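F5/8 type C domain protein (Bacteroides ovatus, PDB 4ZRX) is a putative alpha-L-fucosidase that probably hydrolyses alpha-linked L-fucose from glycans, with an F5/8 type C domain that may bind carbohydrate. Local coordinates at residues E5-K10 and A27-P32; C103-A108 and I166-E171; I395-R400 and T449-Q454. All blocks are in the same frame, centred on the assembly; numbering follows the deposited sequence.

Interaction 1: E5-K10 and A27-P32. With EDO (1,2-ethanediol), chain C.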
ATOM      1  N   GLU A   5      25.787 -26.647  10.175  1.00 52.85           N
ATOM      2  CA  GLU A   5      24.555 -25.962   9.727  1.00 47.73           C
ATOM      3  C   GLU A   5      24.696 -25.365   8.349  1.00 47.58           C
ATOM      4  O   GLU A   5      25.331 -24.311   8.218  1.00 51.00           O
ATOM      5  CB  GLU A   5      24.202 -24.819  10.683  1.00 49.45           C
ATOM      6  N   ASN A   6      24.030 -25.941   7.346  1.00 41.49           N
ATOM      7  CA  ASN A   6      24.048 -25.383   6.006  1.00 38.80           C
ATOM      8  C   ASN A   6      22.702 -24.729   5.597  1.00 33.74           C
ATOM      9  O   ASN A   6      21.651 -25.107   6.098  1.00 31.79           O
ATOM     10  CB  ASN A   6      24.355 -26.456   4.972  1.00 42.00           C
ATOM     11  CG  ASN A   6      23.299 -27.549   4.943  1.00 45.07           C
ATOM     12  OD1 ASN A   6      23.180 -28.326   5.911  1.00 50.92           O
ATOM     13  ND2 ASN A   6      22.531 -27.627   3.858  1.00 45.51           N
ATOM     14  N   TYR A   7      22.798 -23.818   4.643  1.00 30.97           N
ATOM     15  CA  TYR A   7      21.659 -23.036   4.171  1.00 28.87           C
ATOM     16  C   TYR A   7      21.587 -23.119   2.658  1.00 28.51           C
ATOM     17  O   TYR A   7      22.614 -23.299   1.968  1.00 29.37           O
ATOM     18  CB  TYR A   7      21.778 -21.579   4.638  1.00 27.48           C
ATOM     19  CG  TYR A   7      21.929 -21.504   6.142  1.00 27.95           C
ATOM     20  CD1 TYR A   7      20.832 -21.638   6.972  1.00 27.25           C
ATOM     21  CD2 TYR A   7      23.183 -21.391   6.735  1.00 29.80           C
ATOM     22  CE1 TYR A   7      20.963 -21.621   8.362  1.00 28.32           C
ATOM     23  CE2 TYR A   7      23.323 -21.375   8.133  1.00 30.18           C
ATOM     24  CZ  TYR A   7      22.208 -21.488   8.920  1.00 29.19           C
ATOM     25  OH  TYR A   7      22.362 -21.521  10.261  1.00 29.94           O
ATOM     26  N   TYR A   8      20.379 -22.977   2.144  1.00 26.35           N
ATOM     27  CA  TYR A   8      20.129 -22.956   0.714  1.00 26.80           C
ATOM     28  C   TYR A   8      19.855 -21.540   0.297  1.00 25.49           C
ATOM     29  O   TYR A   8      18.868 -20.932   0.773  1.00 25.55           O
ATOM     30  CB  TYR A   8      18.889 -23.786   0.400  1.00 26.62           C
ATOM     31  CG  TYR A   8      18.984 -25.140   0.996  1.00 28.23           C
ATOM     32  CD1 TYR A   8      19.909 -26.071   0.476  1.00 28.61           C
ATOM     33  CD2 TYR A   8      18.209 -25.522   2.080  1.00 27.02           C
ATOM     34  CE1 TYR A   8      20.005 -27.341   1.013  1.00 30.35           C
ATOM     35  CE2 TYR A   8      18.340 -26.813   2.627  1.00 28.70           C
ATOM     36  CZ  TYR A   8      19.223 -27.702   2.082  1.00 29.53           C
ATOM     37  OH  TYR A   8      19.342 -28.950   2.675  1.00 31.21           O
ATOM     38  N   VAL A   9      20.685 -20.964  -0.555  1.00 25.27           N
ATOM     39  CA  VAL A   9      20.486 -19.578  -0.981  1.00 23.87           C
ATOM     40  C   VAL A   9      19.431 -19.535  -2.087  1.00 24.46           C
ATOM     41  O   VAL A   9      19.633 -20.094  -3.146  1.00 25.27           O
ATOM     42  CB  VAL A   9      21.812 -18.893  -1.422  1.00 24.61           C
ATOM     43  CG1 VAL A   9      21.586 -17.499  -1.843  1.00 23.92           C
ATOM     44  CG2 VAL A   9      22.840 -18.910  -0.299  1.00 24.80           C
ATOM     45  N   LYS A  10      18.296 -18.847  -1.803  1.00 23.42           N
ATOM     46  CA  LYS A  10      17.249 -18.448  -2.784  1.00 24.50           C
ATOM     47  C   LYS A  10      16.325 -19.521  -3.288  1.00 24.91           C
ATOM     48  O   LYS A  10      15.140 -19.248  -3.544  1.00 22.99           O
ATOM     49  CB  LYS A  10      17.847 -17.639  -3.955  1.00 25.25           C
ATOM     50  CG  LYS A  10      16.835 -16.910  -4.799  1.00 25.27           C
ATOM     51  CD  LYS A  10      17.563 -16.039  -5.838  1.00 25.97           C
ATOM     52  CE  LYS A  10      16.649 -15.568  -6.968  1.00 24.85           C
ATOM     53  NZ  LYS A  10      17.400 -14.644  -7.882  1.00 24.93           N
ATOM     54  N   ALA A  27      13.152 -26.197   4.427  1.00 25.14           N
ATOM     55  CA  ALA A  27      12.479 -24.880   4.316  1.00 24.01           C
ATOM     56  C   ALA A  27      13.033 -23.855   5.321  1.00 23.36           C
ATOM     57  O   ALA A  27      13.207 -22.679   5.023  1.00 21.92           O
ATOM     58  CB  ALA A  27      10.962 -25.043   4.546  1.00 23.33           C
ATOM     59  N   ALA A  28      13.309 -24.340   6.534  1.00 23.64           N
ATOM     60  CA  ALA A  28      13.808 -23.514   7.601  1.00 22.82           C
ATOM     61  C   ALA A  28      15.180 -22.955   7.288  1.00 22.98           C
ATOM     62  O   ALA A  28      15.615 -21.984   7.921  1.00 22.08           O
ATOM     63  CB  ALA A  28      13.844 -24.329   8.933  1.00 24.05           C
ATOM     64  N   ARG A  29      15.901 -23.579   6.356  1.00 22.47           N
ATOM     65  CA  ARG A  29      17.260 -23.156   6.074  1.00 23.23           C
ATOM     66  C   ARG A  29      17.421 -22.533   4.720  1.00 22.45           C
ATOM     67  O   ARG A  29      18.527 -22.390   4.203  1.00 22.43           O
ATOM     68  CB  ARG A  29      18.187 -24.359   6.238  1.00 24.87           C
ATOM     69  CG  ARG A  29      18.236 -24.803   7.672  1.00 26.30           C
ATOM     70  CD  ARG A  29      19.123 -26.016   7.856  1.00 28.15           C
ATOM     71  NE  ARG A  29      18.511 -27.193   7.260  1.00 29.57           N
ATOM     72  CZ  ARG A  29      18.934 -27.816   6.165  1.00 31.64           C
ATOM     73  NH1 ARG A  29      19.998 -27.397   5.483  1.00 33.20           N
ATOM     74  NH2 ARG A  29      18.281 -28.884   5.734  1.00 33.49           N
ATOM     75  N   LEU A  30      16.295 -22.101   4.145  1.00 21.88           N
ATOM     76  CA  LEU A  30      16.281 -21.362   2.908  1.00 21.71           C
ATOM     77  C   LEU A  30      16.446 -19.874   3.207  1.00 20.71           C
ATOM     78  O   LEU A  30      15.730 -19.339   4.046  1.00 20.69           O
ATOM     79  CB  LEU A  30      14.970 -21.610   2.200  1.00 21.77           C
ATOM     80  CG  LEU A  30      14.644 -20.815   0.942  1.00 21.96           C
ATOM     81  CD1 LEU A  30      15.638 -21.151  -0.166  1.00 23.03           C
ATOM     82  CD2 LEU A  30      13.243 -21.120   0.486  1.00 21.72           C
ATOM     83  N   VAL A  31      17.382 -19.226   2.545  1.00 20.98           N
ATOM     84  CA  VAL A  31      17.843 -17.905   2.924  1.00 21.19           C
ATOM     85  C   VAL A  31      17.936 -16.945   1.707  1.00 21.18           C
ATOM     86  O   VAL A  31      18.094 -17.404   0.608  1.00 21.81           O
ATOM     87  CB  VAL A  31      19.181 -17.940   3.673  1.00 21.95           C
ATOM     88  CG1 VAL A  31      19.075 -18.809   4.874  1.00 22.23           C
ATOM     89  CG2 VAL A  31      20.322 -18.343   2.767  1.00 22.77           C
ATOM     90  N   PRO A  32      17.793 -15.625   1.910  1.00 20.32           N
ATOM     91  CA  PRO A  32      17.969 -14.651   0.806  1.00 20.02           C
ATOM     92  C   PRO A  32      19.402 -14.576   0.281  1.00 20.93           C
ATOM     93  O   PRO A  32      20.376 -14.880   1.005  1.00 20.23           O
ATOM     94  CB  PRO A  32      17.592 -13.280   1.446  1.00 18.98           C
ATOM     95  CG  PRO A  32      17.717 -13.523   2.952  1.00 19.53           C
ATOM     96  CD  PRO A  32      17.413 -14.961   3.173  1.00 19.94           C
TER
HETATM   97  C1  EDO C 702      22.231 -12.528   3.110  1.00 39.74           C
HETATM   98  O1  EDO C 702      23.590 -12.873   2.818  1.00 42.39           O
HETATM   99  C2  EDO C 702      21.615 -13.476   4.115  1.00 37.23           C
HETATM  100  O2  EDO C 702      21.119 -14.672   3.519  1.00 34.49           O
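A two-stranded parallel sheet, strand 8-9 beside strand 30-31, joins Y8 to L30 and V9 to V31 near the N terminus of the chain. It pairs strand 8-9, close to the start of the model, with the strand that follows helix 20-27, a strand-helix-strand arrangement in which the chain runs through strand 11-13 and that helix before returning. Three backbone bonds hold the pair: Y8 N to R29 O, V31 N to Y8 O, and K10 N to V31 O, the last of 2.8 Å. R29 has the largest share of the contact. Its CG lies beside the backbone N, anti to the carbonyl carbon, and the chain bends at chi3 (-70°), which turns NE off the line of the chain. NH1 then donates an almost straight bond to N6 O at 2.9 Å; the oxygen sits in the guanidinium plane, while the donor stands well above the N6 carbonyl plane. NH2 gives a more bent bond to Y8 OH at 3.2 Å, and the Y8 ring is turned 55° from the guanidinium. A salt bridge from NH2 to D25 supplies a second partner for the arginine's charge, so the group is held both by the N-terminal segment and by D25 of the preceding helix 20-27. On the face bearing V9 and V31, their CG2 methyls meet at 4.0 Å, and V31 CG1 packs on Y7 CB at 3.9 Å. On the face of Y8 and L30, L30 CD1 lies 3.4 Å from Y8 O. The K10 amine forms salt bridges with D222 and D223. Where the second strand ends, an ethanediol molecule, probably from the crystallisation liquor, donates from its O2 to P32 O at 2.6 Å.

Interaction 2: C103-A108 and I166-E171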
ATOM      1  N   CYS A 103       9.185   6.324 -23.998  1.00 19.76           N
ATOM      2  CA  CYS A 103      10.422   6.271 -23.210  1.00 20.15           C
ATOM      3  C   CYS A 103      10.788   7.642 -22.686  1.00 19.65           C
ATOM      4  O   CYS A 103      10.880   8.613 -23.455  1.00 20.35           O
ATOM      5  CB  CYS A 103      11.551   5.713 -24.040  1.00 21.03           C
ATOM      6  SG  CYS A 103      11.203   4.040 -24.526  1.00 22.50           S
ATOM      7  N   LEU A 104      11.116   7.701 -21.377  1.00 19.04           N
ATOM      8  CA  LEU A 104      11.568   8.925 -20.720  1.00 19.08           C
ATOM      9  C   LEU A 104      13.041   9.320 -20.893  1.00 18.83           C
ATOM     10  O   LEU A 104      13.470  10.299 -20.342  1.00 19.26           O
ATOM     11  CB  LEU A 104      11.260   8.816 -19.203  1.00 19.62           C
ATOM     12  CG  LEU A 104       9.796   8.801 -18.797  1.00 21.27           C
ATOM     13  CD1 LEU A 104       9.693   8.913 -17.316  1.00 21.02           C
ATOM     14  CD2 LEU A 104       9.060   9.918 -19.413  1.00 23.05           C
ATOM     15  N   TRP A 105      13.777   8.559 -21.686  1.00 19.18           N
ATOM     16  CA  TRP A 105      15.140   8.831 -22.022  1.00 20.11           C
ATOM     17  C   TRP A 105      15.242   8.659 -23.565  1.00 21.28           C
ATOM     18  O   TRP A 105      14.442   7.915 -24.196  1.00 20.89           O
ATOM     19  CB  TRP A 105      16.086   7.874 -21.318  1.00 19.63           C
ATOM     20  CG  TRP A 105      16.141   6.483 -21.896  1.00 19.88           C
ATOM     21  CD1 TRP A 105      17.193   5.939 -22.535  1.00 20.93           C
ATOM     22  CD2 TRP A 105      15.166   5.414 -21.768  1.00 20.24           C
ATOM     23  NE1 TRP A 105      16.917   4.665 -22.912  1.00 21.53           N
ATOM     24  CE2 TRP A 105      15.686   4.304 -22.449  1.00 20.80           C
ATOM     25  CE3 TRP A 105      13.898   5.300 -21.183  1.00 20.27           C
ATOM     26  CZ2 TRP A 105      14.999   3.091 -22.570  1.00 20.77           C
ATOM     27  CZ3 TRP A 105      13.171   4.109 -21.354  1.00 20.21           C
ATOM     28  CH2 TRP A 105      13.739   3.016 -22.024  1.00 21.37           C
ATOM     29  N   PRO A 106      16.227   9.340 -24.160  1.00 22.85           N
ATOM     30  CA  PRO A 106      16.379   9.299 -25.642  1.00 23.99           C
ATOM     31  C   PRO A 106      17.015   8.002 -26.081  1.00 25.28           C
ATOM     32  O   PRO A 106      18.228   7.951 -26.430  1.00 27.41           O
ATOM     33  CB  PRO A 106      17.313  10.474 -25.936  1.00 25.22           C
ATOM     34  CG  PRO A 106      18.118  10.676 -24.671  1.00 24.89           C
ATOM     35  CD  PRO A 106      17.141  10.302 -23.521  1.00 23.59           C
ATOM     36  N   THR A 107      16.237   6.950 -26.055  1.00 23.87           N
ATOM     37  CA  THR A 107      16.681   5.629 -26.456  1.00 24.46           C
ATOM     38  C   THR A 107      17.049   5.584 -27.950  1.00 25.42           C
ATOM     39  O   THR A 107      16.413   6.201 -28.786  1.00 27.39           O
ATOM     40  CB  THR A 107      15.592   4.610 -26.155  1.00 23.22           C
ATOM     41  OG1 THR A 107      15.989   3.286 -26.531  1.00 23.84           O
ATOM     42  CG2 THR A 107      14.274   4.935 -26.818  1.00 23.10           C
ATOM     43  N   ALA A 108      18.031   4.763 -28.282  1.00 26.45           N
ATOM     44  CA  ALA A 108      18.364   4.491 -29.696  1.00 26.79           C
ATOM     45  C   ALA A 108      17.329   3.553 -30.324  1.00 26.82           C
ATOM     46  O   ALA A 108      17.329   3.336 -31.529  1.00 27.44           O
ATOM     47  CB  ALA A 108      19.758   3.835 -29.785  1.00 27.88           C
ATOM     48  N   ILE A 166      15.960  -5.817 -24.598  1.00 25.65           N
ATOM     49  CA  ILE A 166      17.280  -5.868 -24.023  1.00 26.34           C
ATOM     50  C   ILE A 166      18.021  -4.606 -24.364  1.00 26.13           C
ATOM     51  O   ILE A 166      18.807  -4.139 -23.556  1.00 26.41           O
ATOM     52  CB  ILE A 166      18.058  -7.169 -24.493  1.00 29.46           C
ATOM     53  CG1 ILE A 166      17.427  -8.366 -23.780  1.00 30.39           C
ATOM     54  CG2 ILE A 166      19.546  -7.078 -24.167  1.00 30.59           C
ATOM     55  CD1 ILE A 166      17.890  -9.714 -24.303  1.00 32.70           C
ATOM     56  N   ARG A 167      17.853  -4.063 -25.592  1.00 26.77           N
ATOM     57  CA  ARG A 167      18.578  -2.837 -25.904  0.50 26.56           C
ATOM     58  C   ARG A 167      18.106  -1.694 -25.033  1.00 25.44           C
ATOM     59  O   ARG A 167      18.935  -0.940 -24.536  1.00 25.58           O
ATOM     60  CB  ARG A 167      18.522  -2.475 -27.385  0.50 27.42           C
ATOM     61  CG  ARG A 167      19.489  -3.282 -28.159  0.50 28.91           C
ATOM     62  CD  ARG A 167      19.210  -3.135 -29.653  0.50 29.85           C
ATOM     63  NE  ARG A 167      19.164  -1.749 -30.140  0.50 29.82           N
ATOM     64  CZ  ARG A 167      18.207  -1.275 -30.954  0.50 30.33           C
ATOM     65  NH1 ARG A 167      17.177  -2.033 -31.296  0.50 30.21           N
ATOM     66  NH2 ARG A 167      18.267  -0.032 -31.403  0.50 30.03           N
ATOM     67  N   GLN A 168      16.800  -1.588 -24.787  1.00 25.24           N
ATOM     68  CA  GLN A 168      16.296  -0.573 -23.827  1.00 23.66           C
ATOM     69  C   GLN A 168      16.838  -0.732 -22.405  1.00 22.43           C
ATOM     70  O   GLN A 168      17.311   0.233 -21.757  1.00 22.92           O
ATOM     71  CB  GLN A 168      14.779  -0.585 -23.795  1.00 23.51           C
ATOM     72  CG  GLN A 168      14.166  -0.116 -25.097  1.00 23.72           C
ATOM     73  CD  GLN A 168      12.648   0.064 -25.024  1.00 23.37           C
ATOM     74  OE1 GLN A 168      11.954  -0.574 -24.213  1.00 23.79           O
ATOM     75  NE2 GLN A 168      12.111   0.853 -25.925  1.00 23.04           N
ATOM     76  N   LEU A 169      16.824  -1.969 -21.963  1.00 22.89           N
ATOM     77  CA  LEU A 169      17.290  -2.355 -20.614  1.00 22.04           C
ATOM     78  C   LEU A 169      18.747  -2.075 -20.458  1.00 22.71           C
ATOM     79  O   LEU A 169      19.173  -1.574 -19.476  1.00 22.74           O
ATOM     80  CB  LEU A 169      16.942  -3.801 -20.374  1.00 22.64           C
ATOM     81  CG  LEU A 169      17.342  -4.429 -19.035  1.00 23.30           C
ATOM     82  CD1 LEU A 169      16.596  -3.744 -17.910  1.00 22.59           C
ATOM     83  CD2 LEU A 169      17.035  -5.909 -19.120  1.00 24.37           C
ATOM     84  N   THR A 170      19.541  -2.390 -21.490  1.00 24.17           N
ATOM     85  CA  THR A 170      20.975  -2.144 -21.485  1.00 24.20           C
ATOM     86  C   THR A 170      21.259  -0.669 -21.400  1.00 23.67           C
ATOM     87  O   THR A 170      22.089  -0.260 -20.648  1.00 23.86           O
ATOM     88  CB  THR A 170      21.636  -2.786 -22.714  1.00 26.30           C
ATOM     89  OG1 THR A 170      21.406  -4.207 -22.687  1.00 26.40           O
ATOM     90  CG2 THR A 170      23.136  -2.471 -22.784  1.00 27.32           C
ATOM     91  N   GLU A 171      20.491   0.172 -22.084  1.00 23.29           N
ATOM     92  CA  GLU A 171      20.720   1.610 -21.914  1.00 23.48           C
ATOM     93  C   GLU A 171      20.509   2.054 -20.458  1.00 22.73           C
ATOM     94  O   GLU A 171      21.334   2.796 -19.835  1.00 23.06           O
ATOM     95  CB  GLU A 171      19.788   2.406 -22.841  1.00 23.31           C
ATOM     96  CG  GLU A 171      20.147   2.256 -24.280  1.00 24.52           C
ATOM     97  CD  GLU A 171      19.083   2.723 -25.249  1.00 25.28           C
ATOM     98  OE1 GLU A 171      17.848   2.808 -24.873  1.00 24.86           O
ATOM     99  OE2 GLU A 171      19.496   2.959 -26.440  1.00 26.30           O
TER
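The irregular backbone of 103-108, with an inverse gamma turn centred on P106, passes helix 158-174 with its closest CA pair, T107 and Q168, 6.7 Å apart. The contact belongs to the TIM-barrel-type domain of the fucosidase family, where the loop after strand 91-97 lies against an outer helix. E171 makes the hydrogen bonds from the helix to segment 103-108. Its chain, extended beyond CG, brings the carboxylate to three donors. OE1 accepts from W105 NE1 at 2.9 Å and from T107 OG1 at 2.5 Å, while OE2 takes the backbone N of A108 at 3.0 Å. The threonine hydroxyl uses the syn lone pair of OE1, whereas the indole N-H arrives from above the carboxylate plane; indole and carboxylate stand almost perpendicular, at 89°. Donors on both oxygens would hold the carboxylate against rotation and probably stabilise its negative charge. The indole is held on one face by C103 CB and T107 CB, both offset toward its rim, and presents its edge to the helix, where CZ2 lies 3.9 Å from Q168 CB. At the polar end of Q168, K97 NZ bonds Q168 OE1, and Q168 NE2 bonds T109 OG1. T109 also bonds the T107 hydroxyl, linking the two helix residues through the loop. C103 SG reaches Q168 NE2 at 3.6 Å.

Interaction 3: I395-R400 and T449-Q454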
ATOM      1  N   ILE A 395      16.867 -13.567   9.553  1.00 19.67           N
ATOM      2  CA  ILE A 395      16.486 -14.232   8.323  1.00 19.85           C
ATOM      3  C   ILE A 395      17.708 -14.676   7.506  1.00 20.32           C
ATOM      4  O   ILE A 395      17.561 -15.403   6.528  1.00 19.77           O
ATOM      5  CB  ILE A 395      15.503 -13.403   7.470  1.00 20.04           C
ATOM      6  CG1 ILE A 395      16.101 -12.044   7.156  1.00 20.61           C
ATOM      7  CG2 ILE A 395      14.161 -13.301   8.183  1.00 20.19           C
ATOM      8  CD1 ILE A 395      15.333 -11.308   6.084  1.00 21.28           C
ATOM      9  N   THR A 396      18.911 -14.302   7.934  1.00 20.22           N
ATOM     10  CA  THR A 396      20.135 -14.889   7.347  1.00 21.19           C
ATOM     11  C   THR A 396      20.250 -16.356   7.590  1.00 21.96           C
ATOM     12  O   THR A 396      21.111 -16.996   6.989  1.00 22.97           O
ATOM     13  CB  THR A 396      21.495 -14.164   7.769  1.00 22.57           C
ATOM     14  OG1 THR A 396      21.829 -14.455   9.133  1.00 22.91           O
ATOM     15  CG2 THR A 396      21.384 -12.685   7.580  1.00 23.00           C
ATOM     16  N   LYS A 397      19.450 -16.897   8.520  1.00 21.85           N
ATOM     17  CA  LYS A 397      19.409 -18.291   8.811  1.00 22.47           C
ATOM     18  C   LYS A 397      18.068 -18.905   8.495  1.00 21.73           C
ATOM     19  O   LYS A 397      17.811 -20.049   8.822  1.00 22.30           O
ATOM     20  CB  LYS A 397      19.786 -18.491  10.280  1.00 24.03           C
ATOM     21  CG  LYS A 397      21.162 -17.958  10.602  1.00 27.26           C
ATOM     22  CD  LYS A 397      21.571 -18.274  12.006  1.00 30.27           C
ATOM     23  CE  LYS A 397      22.980 -17.704  12.227  1.00 34.13           C
ATOM     24  NZ  LYS A 397      23.284 -17.581  13.654  1.00 38.34           N
ATOM     25  N   GLY A 398      17.176 -18.145   7.863  1.00 20.56           N
ATOM     26  CA  GLY A 398      15.896 -18.667   7.415  1.00 20.55           C
ATOM     27  C   GLY A 398      14.714 -18.032   8.113  1.00 19.74           C
ATOM     28  O   GLY A 398      14.873 -17.296   9.119  1.00 20.59           O
ATOM     29  N   GLN A 399      13.520 -18.358   7.623  1.00 18.23           N
ATOM     30  CA  GLN A 399      12.293 -17.896   8.246  1.00 17.25           C
ATOM     31  C   GLN A 399      11.663 -19.052   8.985  1.00 18.02           C
ATOM     32  O   GLN A 399      11.311 -20.025   8.366  1.00 19.37           O
ATOM     33  CB  GLN A 399      11.316 -17.357   7.166  1.00 17.06           C
ATOM     34  CG  GLN A 399      10.111 -16.745   7.834  1.00 17.14           C
ATOM     35  CD  GLN A 399       9.107 -16.158   6.908  1.00 17.00           C
ATOM     36  OE1 GLN A 399       9.325 -16.040   5.708  1.00 17.65           O
ATOM     37  NE2 GLN A 399       8.030 -15.668   7.489  1.00 16.13           N
ATOM     38  N   ARG A 400      11.469 -18.934  10.304  1.00 17.73           N
ATOM     39  CA  ARG A 400      11.132 -20.114  11.117  1.00 18.43           C
ATOM     40  C   ARG A 400       9.941 -19.971  12.025  1.00 17.47           C
ATOM     41  O   ARG A 400       9.281 -20.945  12.291  1.00 18.23           O
ATOM     42  CB  ARG A 400      12.352 -20.497  11.946  1.00 19.03           C
ATOM     43  CG  ARG A 400      13.553 -20.772  11.044  1.00 20.88           C
ATOM     44  CD  ARG A 400      14.733 -21.240  11.811  1.00 22.23           C
ATOM     45  NE  ARG A 400      15.856 -21.519  10.918  1.00 22.66           N
ATOM     46  CZ  ARG A 400      16.869 -22.325  11.224  1.00 24.32           C
ATOM     47  NH1 ARG A 400      16.946 -22.919  12.419  1.00 25.32           N
ATOM     48  NH2 ARG A 400      17.848 -22.490  10.346  1.00 25.68           N
ATOM     49  N   THR A 449      14.983 -24.462  15.179  1.00 25.10           N
ATOM     50  CA  THR A 449      15.180 -23.480  16.230  1.00 24.70           C
ATOM     51  C   THR A 449      15.010 -22.077  15.679  1.00 24.17           C
ATOM     52  O   THR A 449      15.672 -21.735  14.700  1.00 25.70           O
ATOM     53  CB  THR A 449      16.569 -23.684  16.839  1.00 26.31           C
ATOM     54  OG1 THR A 449      16.637 -24.999  17.384  1.00 26.73           O
ATOM     55  CG2 THR A 449      16.837 -22.710  17.966  1.00 26.30           C
ATOM     56  N   ALA A 450      14.145 -21.261  16.296  1.00 22.19           N
ATOM     57  CA  ALA A 450      13.950 -19.876  15.902  1.00 21.50           C
ATOM     58  C   ALA A 450      15.051 -18.997  16.448  1.00 20.79           C
ATOM     59  O   ALA A 450      15.524 -19.252  17.551  1.00 21.26           O
ATOM     60  CB  ALA A 450      12.631 -19.356  16.437  1.00 21.20           C
ATOM     61  N   TYR A 451      15.430 -18.001  15.686  1.00 20.11           N
ATOM     62  CA  TYR A 451      16.449 -17.010  16.061  1.00 20.05           C
ATOM     63  C   TYR A 451      15.824 -15.604  16.043  1.00 19.62           C
ATOM     64  O   TYR A 451      15.579 -15.054  14.973  1.00 19.49           O
ATOM     65  CB  TYR A 451      17.618 -17.080  15.091  1.00 21.15           C
ATOM     66  CG  TYR A 451      18.249 -18.430  15.070  1.00 22.82           C
ATOM     67  CD1 TYR A 451      18.767 -18.996  16.224  1.00 24.86           C
ATOM     68  CD2 TYR A 451      18.330 -19.164  13.909  1.00 24.29           C
ATOM     69  CE1 TYR A 451      19.345 -20.273  16.183  1.00 26.38           C
ATOM     70  CE2 TYR A 451      18.885 -20.421  13.875  1.00 25.65           C
ATOM     71  CZ  TYR A 451      19.383 -20.963  15.003  1.00 26.93           C
ATOM     72  OH  TYR A 451      19.927 -22.237  14.955  1.00 29.80           O
ATOM     73  N   VAL A 452      15.461 -15.094  17.201  1.00 18.48           N
ATOM     74  CA  VAL A 452      14.892 -13.773  17.336  1.00 18.49           C
ATOM     75  C   VAL A 452      16.006 -12.803  17.615  1.00 18.88           C
ATOM     76  O   VAL A 452      16.701 -12.921  18.630  1.00 19.85           O
ATOM     77  CB  VAL A 452      13.852 -13.725  18.463  1.00 19.25           C
ATOM     78  CG1 VAL A 452      13.377 -12.331  18.702  1.00 19.75           C
ATOM     79  CG2 VAL A 452      12.682 -14.630  18.129  1.00 20.42           C
ATOM     80  N   SER A 453      16.183 -11.844  16.720  1.00 19.05           N
ATOM     81  CA  SER A 453      17.298 -10.907  16.792  1.00 19.56           C
ATOM     82  C   SER A 453      16.976  -9.570  17.402  1.00 19.64           C
ATOM     83  O   SER A 453      17.879  -8.842  17.878  1.00 19.53           O
ATOM     84  CB  SER A 453      17.919 -10.700  15.411  1.00 19.79           C
ATOM     85  OG  SER A 453      16.919 -10.342  14.489  1.00 20.33           O
ATOM     86  N   GLN A 454      15.728  -9.200  17.397  1.00 18.39           N
ATOM     87  CA  GLN A 454      15.334  -7.966  18.096  1.00 19.25           C
ATOM     88  C   GLN A 454      13.896  -7.991  18.549  1.00 18.40           C
ATOM     89  O   GLN A 454      12.996  -8.427  17.825  1.00 16.11           O
ATOM     90  CB  GLN A 454      15.552  -6.725  17.245  1.00 20.14           C
ATOM     91  CG  GLN A 454      15.280  -5.427  18.059  1.00 20.93           C
ATOM     92  CD  GLN A 454      15.673  -4.101  17.401  1.00 23.26           C
ATOM     93  OE1 GLN A 454      15.923  -3.151  18.107  1.00 22.51           O
ATOM     94  NE2 GLN A 454      15.672  -4.024  16.084  1.00 22.93           N
TER
HETATM   95  O   HOH W   1      18.779 -24.684  13.521  1.00 38.07           O
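R400 starts its reach toward Y451 and T449 from CB, which lies 4.3 Å from A450 CA. CG sits anti to the carbonyl carbon (chi1 -58°), and from there the chain runs extended to NE. CD passes 3.1 Å from T449 O. NE makes a weak bond back to K397 O and another weak one to A28 O, in the N-terminal part of the chain. At the tip the two amino groups part company. NH2 donates to K397 O at 2.9 Å, in the plane of that carbonyl, holding the end of the 3-10 segment 395-397 from within the same loop. NH1 bonds T449 O at 2.9 Å, just ahead of strand 450-458. This strand belongs to an antiparallel four-stranded sheet of the beta region following the barrel, and the loop of 395-400 leads from strand 388-393 of that sheet to strand 401-410 of another. Y451 CE2 lies over one face of the guanidinium, 3.5 Å from NH1, the ring turned 47° from it. A leucine in place of R400 would probably leave T449 O and K397 O without these donors and let the Y451 ring lose its flat neighbour. K397 CD packs at 3.9 Å on Y451 CD2, and its amine goes on to the hydroxyl of Y367. A water accepts from R400 NH1 at 2.8 Å and also bonds Y451 OH.

Overall arrangement
From the N terminus, interaction 1 closes first, a short loop bringing 27-32 back to the opening segment. Interaction 2 follows within the barrel domain, closing a loop of 57 residues between 103-108 and 166-171. Interaction 3 comes last, in the beta region, where 48 residues, largely strand, separate its segments. All three lie in series, so none nests in or crosses another. In space, interactions 1 and 3 touch: their centres are about 11 Å apart, with V31 CG1 packed on T396 O and P32 CD on I395 O, joining the N-terminal region to the beta region. Interaction 2 stands apart, its centre about 37 Å from that of interaction 1 and about 41 Å from that of interaction 3.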